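Local coordinates for protein endonuclease PI-MtuI (Mycobacterium tuberculosis, PDB 2IMZ) that probably catalyses protein splicing as an intein, cutting itself out of the RecA precursor and joining the flanking polypeptides, at residues Thr77-Arg82 and Gly90-Gln95; Ala33-Lys36 and Leu40-Arg43; Arg7-Asp10 and Thr15-Arg18. The protein carries 1 engineered substitution. All coordinates share one frame; numbering follows the deposited sequence.

Interaction 1: Thr77-Arg82 and Gly90-Gln95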
ATOM      1  N   THR A  77      -5.277  -8.090 -10.261  1.00 19.89           N
ATOM      2  CA  THR A  77      -6.064  -8.762 -11.291  1.00 22.21           C
ATOM      3  C   THR A  77      -5.417  -8.436 -12.633  1.00 25.68           C
ATOM      4  O   THR A  77      -4.520  -7.596 -12.708  1.00 24.65           O
ATOM      5  CB  THR A  77      -7.525  -8.265 -11.319  1.00 24.05           C
ATOM      6  OG1 THR A  77      -7.571  -6.932 -11.847  1.00 23.00           O
ATOM      7  CG2 THR A  77      -8.122  -8.271  -9.915  1.00 23.10           C
ATOM      8  N   GLU A  78      -5.871  -9.094 -13.693  1.00 28.42           N
ATOM      9  CA  GLU A  78      -5.316  -8.854 -15.019  1.00 32.27           C
ATOM     10  C   GLU A  78      -5.644  -7.446 -15.504  1.00 33.37           C
ATOM     11  O   GLU A  78      -5.131  -6.994 -16.528  1.00 34.29           O
ATOM     12  CB  GLU A  78      -5.851  -9.897 -16.002  1.00 33.98           C
ATOM     13  CG  GLU A  78      -7.358 -10.038 -15.977  1.00 37.02           C
ATOM     14  CD  GLU A  78      -7.818 -11.426 -16.377  1.00 39.51           C
ATOM     15  OE1 GLU A  78      -9.027 -11.707 -16.245  1.00 39.75           O
ATOM     16  OE2 GLU A  78      -6.974 -12.234 -16.821  1.00 41.00           O
ATOM     17  N   TYR A  79      -6.491  -6.749 -14.753  1.00 33.52           N
ATOM     18  CA  TYR A  79      -6.888  -5.392 -15.106  1.00 33.93           C
ATOM     19  C   TYR A  79      -6.298  -4.371 -14.139  1.00 32.36           C
ATOM     20  O   TYR A  79      -6.671  -3.197 -14.153  1.00 33.16           O
ATOM     21  CB  TYR A  79      -8.413  -5.293 -15.117  1.00 36.88           C
ATOM     22  CG  TYR A  79      -9.050  -6.306 -16.040  1.00 39.64           C
ATOM     23  CD1 TYR A  79      -8.753  -6.314 -17.404  1.00 41.59           C
ATOM     24  CD2 TYR A  79      -9.921  -7.279 -15.550  1.00 41.36           C
ATOM     25  CE1 TYR A  79      -9.304  -7.266 -18.259  1.00 43.16           C
ATOM     26  CE2 TYR A  79     -10.479  -8.238 -16.398  1.00 43.53           C
ATOM     27  CZ  TYR A  79     -10.164  -8.224 -17.751  1.00 44.08           C
ATOM     28  OH  TYR A  79     -10.698  -9.169 -18.597  1.00 46.10           O
ATOM     29  N   GLY A  80      -5.368  -4.829 -13.309  1.00 29.26           N
ATOM     30  CA  GLY A  80      -4.734  -3.950 -12.344  1.00 26.08           C
ATOM     31  C   GLY A  80      -5.280  -4.169 -10.948  1.00 23.14           C
ATOM     32  O   GLY A  80      -5.894  -5.201 -10.669  1.00 22.97           O
ATOM     33  N   TRP A  81      -5.068  -3.192 -10.070  1.00 21.37           N
ATOM     34  CA  TRP A  81      -5.539  -3.287  -8.694  1.00 19.08           C
ATOM     35  C   TRP A  81      -7.034  -3.038  -8.560  1.00 19.70           C
ATOM     36  O   TRP A  81      -7.583  -2.104  -9.149  1.00 20.49           O
ATOM     37  CB  TRP A  81      -4.770  -2.302  -7.808  1.00 17.72           C
ATOM     38  CG  TRP A  81      -3.306  -2.577  -7.784  1.00 15.29           C
ATOM     39  CD1 TRP A  81      -2.333  -1.914  -8.473  1.00 15.91           C
ATOM     40  CD2 TRP A  81      -2.651  -3.639  -7.084  1.00 14.29           C
ATOM     41  NE1 TRP A  81      -1.109  -2.500  -8.248  1.00 14.96           N
ATOM     42  CE2 TRP A  81      -1.277  -3.562  -7.399  1.00 13.96           C
ATOM     43  CE3 TRP A  81      -3.095  -4.652  -6.223  1.00 14.08           C
ATOM     44  CZ2 TRP A  81      -0.337  -4.462  -6.882  1.00 13.48           C
ATOM     45  CZ3 TRP A  81      -2.161  -5.549  -5.709  1.00 12.95           C
ATOM     46  CH2 TRP A  81      -0.795  -5.445  -6.042  1.00 14.33           C
ATOM     47  N   ARG A  82      -7.692  -3.892  -7.782  1.00 20.02           N
ATOM     48  CA  ARG A  82      -9.121  -3.774  -7.544  1.00 20.26           C
ATOM     49  C   ARG A  82      -9.398  -4.020  -6.071  1.00 19.23           C
ATOM     50  O   ARG A  82      -8.760  -4.869  -5.446  1.00 19.40           O
ATOM     51  CB  ARG A  82      -9.891  -4.795  -8.388  1.00 21.74           C
ATOM     52  CG  ARG A  82      -9.726  -4.615  -9.886  1.00 24.03           C
ATOM     53  CD  ARG A  82     -10.579  -5.614 -10.646  1.00 28.08           C
ATOM     54  NE  ARG A  82     -11.994  -5.433 -10.347  1.00 29.97           N
ATOM     55  CZ  ARG A  82     -12.954  -6.266 -10.734  1.00 32.43           C
ATOM     56  NH1 ARG A  82     -12.653  -7.348 -11.441  1.00 33.22           N
ATOM     57  NH2 ARG A  82     -14.214  -6.019 -10.408  1.00 33.55           N
ATOM     58  N   GLY A  90     -16.310 -15.649 -10.159  1.00 14.97           N
ATOM     59  CA  GLY A  90     -15.931 -15.723 -11.558  1.00 16.15           C
ATOM     60  C   GLY A  90     -14.799 -14.792 -11.955  1.00 15.10           C
ATOM     61  O   GLY A  90     -14.126 -15.028 -12.960  1.00 16.64           O
ATOM     62  N   ASP A  91     -14.590 -13.725 -11.190  1.00 15.55           N
ATOM     63  CA  ASP A  91     -13.508 -12.798 -11.497  1.00 15.65           C
ATOM     64  C   ASP A  91     -12.188 -13.513 -11.263  1.00 15.49           C
ATOM     65  O   ASP A  91     -12.088 -14.358 -10.374  1.00 14.92           O
ATOM     66  CB  ASP A  91     -13.574 -11.558 -10.602  1.00 17.55           C
ATOM     67  CG  ASP A  91     -14.710 -10.630 -10.971  1.00 20.02           C
ATOM     68  OD1 ASP A  91     -15.174 -10.688 -12.131  1.00 22.51           O
ATOM     69  OD2 ASP A  91     -15.125  -9.830 -10.106  1.00 19.31           O
ATOM     70  N   ARG A  92     -11.178 -13.174 -12.056  1.00 15.94           N
ATOM     71  CA  ARG A  92      -9.875 -13.799 -11.906  1.00 15.47           C
ATOM     72  C   ARG A  92      -8.928 -12.923 -11.094  1.00 15.64           C
ATOM     73  O   ARG A  92      -8.969 -11.689 -11.175  1.00 14.49           O
ATOM     74  CB  ARG A  92      -9.265 -14.101 -13.282  1.00 18.18           C
ATOM     75  CG  ARG A  92     -10.052 -15.139 -14.080  1.00 21.62           C
ATOM     76  CD  ARG A  92      -9.361 -15.514 -15.388  1.00 25.87           C
ATOM     77  NE  ARG A  92      -9.369 -14.434 -16.372  1.00 30.96           N
ATOM     78  CZ  ARG A  92     -10.458 -13.987 -16.993  1.00 33.11           C
ATOM     79  NH1 ARG A  92     -11.645 -14.521 -16.737  1.00 34.86           N
ATOM     80  NH2 ARG A  92     -10.360 -13.009 -17.883  1.00 35.14           N
ATOM     81  N   VAL A  93      -8.096 -13.570 -10.287  1.00 13.18           N
ATOM     82  CA  VAL A  93      -7.118 -12.865  -9.469  1.00 12.38           C
ATOM     83  C   VAL A  93      -5.763 -13.511  -9.701  1.00 12.87           C
ATOM     84  O   VAL A  93      -5.684 -14.672 -10.098  1.00 15.29           O
ATOM     85  CB  VAL A  93      -7.466 -12.921  -7.954  1.00 12.48           C
ATOM     86  CG1 VAL A  93      -8.794 -12.212  -7.702  1.00 13.63           C
ATOM     87  CG2 VAL A  93      -7.526 -14.362  -7.470  1.00 15.03           C
ATOM     88  N   ALA A  94      -4.697 -12.752  -9.473  1.00 11.88           N
ATOM     89  CA  ALA A  94      -3.344 -13.265  -9.665  1.00 13.68           C
ATOM     90  C   ALA A  94      -2.997 -14.309  -8.608  1.00 14.36           C
ATOM     91  O   ALA A  94      -3.079 -14.040  -7.409  1.00 13.41           O
ATOM     92  CB  ALA A  94      -2.341 -12.115  -9.613  1.00 12.73           C
ATOM     93  N   GLN A  95      -2.611 -15.498  -9.067  1.00 14.59           N
ATOM     94  CA  GLN A  95      -2.240 -16.606  -8.184  1.00 14.95           C
ATOM     95  C   GLN A  95      -0.976 -17.267  -8.721  1.00 17.16           C
ATOM     96  O   GLN A  95      -1.033 -18.076  -9.650  1.00 17.77           O
ATOM     97  CB  GLN A  95      -3.366 -17.643  -8.115  1.00 18.03           C
ATOM     98  CG  GLN A  95      -2.999 -18.896  -7.314  1.00 21.24           C
ATOM     99  CD  GLN A  95      -4.059 -19.980  -7.390  1.00 25.30           C
ATOM    100  OE1 GLN A  95      -4.963 -20.047  -6.553  1.00 25.51           O
ATOM    101  NE2 GLN A  95      -3.959 -20.832  -8.405  1.00 25.16           N
TER
HETATM  102  O   HOH W   1     -11.811 -11.222 -14.191  1.00 26.82           O
HETATM  103  O   HOH W   2     -10.731  -9.600 -12.354  1.00 30.04           O
HETATM  104  O   HOH W   3     -16.549  -7.681 -10.196  1.00 31.25           O
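Thr77 packs its CB and CG2 against Arg92 O where the backbones draw closest, Thr77 CA lying 4.6 Å from Val93 CA, yet no backbone hydrogen bond joins Thr77-Arg82 to Gly90-Gln95, and side chains and waters make most of the contact. Thr77 and Gly80 bound a type I beta turn. Thr77 OG1 sits between its backbone N and carbonyl carbon (chi1 72°), where it accepts from Tyr79 N, an ST turn, and donates to Gly80 O at 2.7 Å. From the turn, Glu78 runs extended past CG to form a salt bridge with Arg92. The hydrogen bond from Arg92 NE to Glu78 OE2 is weak at 3.3 Å, and the position of Glu78 OE1 is less certain. Behind it, Glu78 CG lies 3.6 Å above the ring plane of Tyr79. Asp91 and Arg82 form a second, long ion pair, 3.7 Å from Asp91 OD2 to Arg82 NH1. A water bridges the pair, accepting from Arg82 NH2 at 2.9 Å and donating to Asp91 OD2 at 2.6 Å; OD2 is also held by Arg88 N. A further water, in the guanidinium plane, accepts weakly from Arg82 NH1 and donates to Arg92 O. Two surface charge pairs, one with a weak hydrogen bond and one long and bridged by water, thus probably hold turn and strand together mainly by electrostatic attraction.

Interaction 2: Ala33-Lys36 and Leu40-Arg43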
ATOM      1  N   ALA A  33       6.740 -11.709  -3.971  1.00 10.70           N
ATOM      2  CA  ALA A  33       6.318 -10.374  -4.373  1.00 11.96           C
ATOM      3  C   ALA A  33       6.324 -10.241  -5.885  1.00 12.36           C
ATOM      4  O   ALA A  33       7.210 -10.765  -6.560  1.00 13.71           O
ATOM      5  CB  ALA A  33       7.242  -9.326  -3.752  1.00 12.13           C
ATOM      6  N   ALA A  34       5.329  -9.538  -6.415  1.00 12.56           N
ATOM      7  CA  ALA A  34       5.219  -9.327  -7.851  1.00 12.97           C
ATOM      8  C   ALA A  34       5.804  -7.981  -8.254  1.00 13.80           C
ATOM      9  O   ALA A  34       5.532  -6.963  -7.618  1.00 14.32           O
ATOM     10  CB  ALA A  34       3.755  -9.402  -8.279  1.00 12.12           C
ATOM     11  N   ALA A  35       6.603  -7.986  -9.318  1.00 14.57           N
ATOM     12  CA  ALA A  35       7.218  -6.769  -9.837  1.00 15.92           C
ATOM     13  C   ALA A  35       6.284  -6.158 -10.881  1.00 17.10           C
ATOM     14  O   ALA A  35       5.279  -6.764 -11.252  1.00 16.65           O
ATOM     15  CB  ALA A  35       8.575  -7.092 -10.461  1.00 16.73           C
ATOM     16  N   LYS A  36       6.618  -4.963 -11.358  1.00 16.80           N
ATOM     17  CA  LYS A  36       5.783  -4.277 -12.339  1.00 20.02           C
ATOM     18  C   LYS A  36       5.452  -5.100 -13.581  1.00 20.78           C
ATOM     19  O   LYS A  36       4.333  -5.028 -14.099  1.00 20.32           O
ATOM     20  CB  LYS A  36       6.447  -2.968 -12.772  1.00 22.20           C
ATOM     21  CG  LYS A  36       5.682  -2.233 -13.863  1.00 26.87           C
ATOM     22  CD  LYS A  36       6.398  -0.968 -14.307  1.00 30.42           C
ATOM     23  CE  LYS A  36       7.775  -1.274 -14.872  1.00 33.35           C
ATOM     24  NZ  LYS A  36       8.434  -0.048 -15.403  1.00 35.55           N
ATOM     25  N   LEU A  40       7.964 -12.628 -10.472  1.00 17.17           N
ATOM     26  CA  LEU A  40       7.929 -12.798  -9.023  1.00 17.08           C
ATOM     27  C   LEU A  40       9.314 -12.888  -8.401  1.00 17.21           C
ATOM     28  O   LEU A  40      10.233 -13.478  -8.972  1.00 15.72           O
ATOM     29  CB  LEU A  40       7.109 -14.041  -8.684  1.00 18.46           C
ATOM     30  CG  LEU A  40       5.710 -13.926  -9.290  1.00 20.67           C
ATOM     31  CD1 LEU A  40       4.999 -15.249  -9.235  1.00 21.26           C
ATOM     32  CD2 LEU A  40       4.931 -12.844  -8.549  1.00 20.97           C
ATOM     33  N   HIS A  41       9.452 -12.299  -7.218  1.00 15.11           N
ATOM     34  CA  HIS A  41      10.728 -12.272  -6.512  1.00 15.29           C
ATOM     35  C   HIS A  41      10.561 -12.433  -5.013  1.00 15.00           C
ATOM     36  O   HIS A  41       9.528 -12.073  -4.450  1.00 14.17           O
ATOM     37  CB  HIS A  41      11.439 -10.939  -6.760  1.00 16.78           C
ATOM     38  CG  HIS A  41      11.565 -10.578  -8.205  1.00 17.62           C
ATOM     39  ND1 HIS A  41      10.492 -10.172  -8.969  1.00 20.34           N
ATOM     40  CD2 HIS A  41      12.638 -10.575  -9.031  1.00 17.45           C
ATOM     41  CE1 HIS A  41      10.899  -9.933 -10.203  1.00 17.02           C
ATOM     42  NE2 HIS A  41      12.197 -10.172 -10.267  1.00 20.68           N
ATOM     43  N   ALA A  42      11.588 -12.966  -4.363  1.00 13.12           N
ATOM     44  CA  ALA A  42      11.547 -13.119  -2.918  1.00 13.73           C
ATOM     45  C   ALA A  42      11.961 -11.776  -2.326  1.00 13.81           C
ATOM     46  O   ALA A  42      13.029 -11.254  -2.640  1.00 15.10           O
ATOM     47  CB  ALA A  42      12.511 -14.211  -2.470  1.00 13.77           C
ATOM     48  N   ARG A  43      11.112 -11.210  -1.481  1.00 14.30           N
ATOM     49  CA  ARG A  43      11.417  -9.932  -0.855  1.00 15.78           C
ATOM     50  C   ARG A  43      11.093 -10.019   0.632  1.00 14.87           C
ATOM     51  O   ARG A  43      10.119 -10.655   1.032  1.00 14.90           O
ATOM     52  CB  ARG A  43      10.619  -8.806  -1.527  1.00 15.36           C
ATOM     53  CG  ARG A  43      11.139  -8.412  -2.915  1.00 16.09           C
ATOM     54  CD  ARG A  43      12.519  -7.751  -2.821  1.00 17.41           C
ATOM     55  NE  ARG A  43      13.029  -7.289  -4.111  1.00 18.04           N
ATOM     56  CZ  ARG A  43      13.631  -8.063  -5.012  1.00 19.15           C
ATOM     57  NH1 ARG A  43      13.809  -9.356  -4.777  1.00 18.41           N
ATOM     58  NH2 ARG A  43      14.071  -7.537  -6.150  1.00 19.09           N
TER
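Ala33 and His41 face one another as an antiparallel hydrogen-bonded pair, and their backbone pairing, with the hydrocarbon contact next to it, is the tight part of the contact. Ala33 N donates to His41 O at 2.9 Å, and His41 N returns a bond to Ala33 O at 2.8 Å, both nearly straight. Ala33 O receives a further CA-H...O contact from Leu40 CA at 3.3 Å. The next pair, Ala34 with Leu40, is non-hydrogen-bonded and is closed by hydrocarbon. Leu40 CG stands beside its backbone N (chi1 -56°), and with CD1 anti to CA (chi2 167°) CD2 is the branch that meets Ala34 CB, at 3.6 Å. Both residues of this pair are buried, Leu40 being covered further by Pro96 and Glu130, while Ala34 N, at the edge of the pairing, finds its acceptor in Thr158 OG1.

On the other face the side chains of His41, Arg43 and Ala35 pack more loosely. Arg43 CB comes no nearer than 4.1 Å to the buried Ala33 CB, although Val153 packs on both residues. Arg43 bends at chi2 (-68°), which takes its guanidinium away from Ala33; NH1 bonds back to Ala42 O, and NE pairs with Glu155. Past the paired residues Ala35 CB still rests against the His41 imidazole, approaching it obliquely. Beyond it the chain departs into the turn, and the exposed Lys36 extends toward the second subunit, where it forms a weak, long ion pair with Glu155 of that subunit.

The arrangement is an antiparallel beta hairpin of strands 30-34 and 40-52, part of the all-beta Hint fold of intein splicing domains.

Interaction 3: Arg7-Asp10 and Thr15-Arg18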
ATOM      1  N   ARG A   7      -2.806 -16.813   5.561  1.00 10.21           N
ATOM      2  CA  ARG A   7      -1.565 -17.561   5.379  1.00 10.96           C
ATOM      3  C   ARG A   7      -0.633 -16.931   4.351  1.00 11.73           C
ATOM      4  O   ARG A   7      -1.006 -16.720   3.195  1.00 11.80           O
ATOM      5  CB  ARG A   7      -1.899 -19.013   5.006  1.00 12.47           C
ATOM      6  CG  ARG A   7      -2.544 -19.764   6.167  1.00 15.18           C
ATOM      7  CD  ARG A   7      -3.321 -21.000   5.740  1.00 14.17           C
ATOM      8  NE  ARG A   7      -4.473 -20.664   4.909  1.00 18.69           N
ATOM      9  CZ  ARG A   7      -5.492 -21.486   4.680  1.00 17.52           C
ATOM     10  NH1 ARG A   7      -5.505 -22.696   5.228  1.00 20.34           N
ATOM     11  NH2 ARG A   7      -6.496 -21.104   3.897  1.00 19.87           N
ATOM     12  N   ILE A   8       0.585 -16.629   4.796  1.00 10.58           N
ATOM     13  CA  ILE A   8       1.603 -16.004   3.957  1.00 12.60           C
ATOM     14  C   ILE A   8       2.742 -16.981   3.686  1.00 11.65           C
ATOM     15  O   ILE A   8       3.383 -17.468   4.615  1.00 13.20           O
ATOM     16  CB  ILE A   8       2.205 -14.761   4.646  1.00 10.42           C
ATOM     17  CG1 ILE A   8       1.091 -13.807   5.089  1.00 15.09           C
ATOM     18  CG2 ILE A   8       3.170 -14.056   3.696  1.00 13.57           C
ATOM     19  CD1 ILE A   8       0.241 -13.288   3.961  1.00 16.76           C
ATOM     20  N   PHE A   9       2.985 -17.253   2.410  1.00 11.62           N
ATOM     21  CA  PHE A   9       4.032 -18.178   1.987  1.00 11.83           C
ATOM     22  C   PHE A   9       5.404 -17.513   1.872  1.00 12.06           C
ATOM     23  O   PHE A   9       5.543 -16.484   1.218  1.00 11.85           O
ATOM     24  CB  PHE A   9       3.633 -18.782   0.634  1.00 13.75           C
ATOM     25  CG  PHE A   9       4.693 -19.648  -0.004  1.00 14.16           C
ATOM     26  CD1 PHE A   9       5.249 -20.719   0.685  1.00 14.72           C
ATOM     27  CD2 PHE A   9       5.082 -19.425  -1.322  1.00 14.06           C
ATOM     28  CE1 PHE A   9       6.175 -21.563   0.065  1.00 14.60           C
ATOM     29  CE2 PHE A   9       6.006 -20.262  -1.949  1.00 12.94           C
ATOM     30  CZ  PHE A   9       6.551 -21.332  -1.254  1.00 14.01           C
ATOM     31  N   ASP A  10       6.407 -18.105   2.522  1.00 11.78           N
ATOM     32  CA  ASP A  10       7.782 -17.602   2.458  1.00 13.66           C
ATOM     33  C   ASP A  10       8.460 -18.533   1.450  1.00 14.06           C
ATOM     34  O   ASP A  10       8.755 -19.685   1.765  1.00 15.15           O
ATOM     35  CB  ASP A  10       8.473 -17.717   3.821  1.00 14.51           C
ATOM     36  CG  ASP A  10       9.909 -17.217   3.787  1.00 14.03           C
ATOM     37  OD1 ASP A  10      10.575 -17.410   2.752  1.00 14.92           O
ATOM     38  OD2 ASP A  10      10.379 -16.646   4.797  1.00 14.21           O
ATOM     39  N   THR A  15       8.107 -22.190   4.210  1.00 16.42           N
ATOM     40  CA  THR A  15       7.181 -22.148   5.340  1.00 16.06           C
ATOM     41  C   THR A  15       5.992 -21.222   5.106  1.00 15.28           C
ATOM     42  O   THR A  15       6.123 -20.181   4.462  1.00 13.52           O
ATOM     43  CB  THR A  15       7.906 -21.663   6.622  1.00 18.63           C
ATOM     44  OG1 THR A  15       8.947 -22.588   6.961  1.00 21.77           O
ATOM     45  CG2 THR A  15       6.933 -21.546   7.789  1.00 18.93           C
ATOM     46  N   THR A  16       4.840 -21.615   5.642  1.00 14.66           N
ATOM     47  CA  THR A  16       3.619 -20.827   5.539  1.00 14.58           C
ATOM     48  C   THR A  16       3.338 -20.252   6.924  1.00 16.07           C
ATOM     49  O   THR A  16       3.294 -20.992   7.909  1.00 17.43           O
ATOM     50  CB  THR A  16       2.434 -21.705   5.096  1.00 15.75           C
ATOM     51  OG1 THR A  16       2.708 -22.239   3.797  1.00 14.40           O
ATOM     52  CG2 THR A  16       1.143 -20.892   5.046  1.00 16.72           C
ATOM     53  N   HIS A  17       3.139 -18.937   6.993  1.00 13.55           N
ATOM     54  CA  HIS A  17       2.898 -18.260   8.266  1.00 14.37           C
ATOM     55  C   HIS A  17       1.533 -17.611   8.387  1.00 15.02           C
ATOM     56  O   HIS A  17       0.950 -17.181   7.390  1.00 17.41           O
ATOM     57  CB  HIS A  17       3.914 -17.134   8.482  1.00 14.80           C
ATOM     58  CG  HIS A  17       5.342 -17.574   8.485  1.00 16.09           C
ATOM     59  ND1 HIS A  17       6.056 -17.802   7.329  1.00 16.61           N
ATOM     60  CD2 HIS A  17       6.204 -17.782   9.507  1.00 13.96           C
ATOM     61  CE1 HIS A  17       7.298 -18.129   7.640  1.00 15.57           C
ATOM     62  NE2 HIS A  17       7.413 -18.123   8.956  1.00 15.83           N
ATOM     63  N   ARG A  18       1.036 -17.525   9.618  1.00 14.51           N
ATOM     64  CA  ARG A  18      -0.227 -16.842   9.867  1.00 13.53           C
ATOM     65  C   ARG A  18       0.210 -15.394  10.070  1.00 12.51           C
ATOM     66  O   ARG A  18       1.135 -15.116  10.835  1.00 12.52           O
ATOM     67  CB  ARG A  18      -0.911 -17.375  11.122  1.00 17.04           C
ATOM     68  CG  ARG A  18      -1.385 -18.820  11.000  1.00 21.63           C
ATOM     69  CD  ARG A  18      -2.222 -19.215  12.202  1.00 24.96           C
ATOM     70  NE  ARG A  18      -1.531 -18.905  13.449  1.00 30.69           N
ATOM     71  CZ  ARG A  18      -2.082 -18.987  14.656  1.00 33.38           C
ATOM     72  NH1 ARG A  18      -3.346 -19.377  14.788  1.00 34.54           N
ATOM     73  NH2 ARG A  18      -1.372 -18.669  15.731  1.00 34.13           N
TER
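Edge-on to the His17 imidazole, and in its plane, lies Ile8 O, with Asp10 CB also at the rim; one face of the ring carries Thr15 CG2, 3.4 Å above the plane and offset toward its border. The Phe9 ring meets Thr15 and Thr16 only obliquely, having been swung beside its own carbonyl carbon (chi1 174°) and over toward Val32 and Glu130. These groups decorate a two-stranded antiparallel beta hairpin near the N-terminus of the intein. Ile8 and His17 form its hydrogen-bonded pair: Ile8 N donates to His17 O at 2.7 Å, and His17 N donates to Ile8 O at 2.8 Å. Ile29 packs on Ile8, Asp10 and His17, while Ile8 also meets Val31, Leu159 and Ala161, so this side of the hairpin faces the protein interior. The face bearing Arg7, Phe9 and Thr16 is more exposed. There Thr16 CG2 touches the aliphatic root of Arg7, 3.6 Å from CB, before the arginine bends at chi3 and its NH2 forms a salt bridge with Glu162. Asp10 secures the turn end. Its OD1 accepts from Val12 N and Thr13 N and its OD2 from His30 N, which satisfies a buried carboxylate, and its backbone N closes the hairpin by donating to Thr15 O at 2.9 Å.

How the interactions relate
The three contacts follow in series along the chain, interaction 3 first, then 2, then 1, and none touches another. Centres of interactions 1 and 3 are 21 Å apart, on opposite sides of the chain's centre; interaction 2 is about 16 Å, centre to centre, from each. Interactions 1 and 2 both reach the same large sheet, through strands 92-94 and 40-52. Glu152, His157 and the aminosuccinimide of Asn168 are zinc ligands, and a bound zinc lies about 10, 12 and 13 Å from the side chains of Ala33, Arg82 and Ile8 respectively. Trp81, on segment 77-82, packs edge-to-face with His167, near the C-terminal end, and Ala34 N is bonded to Thr158 OG1, next to the zinc ligand His157.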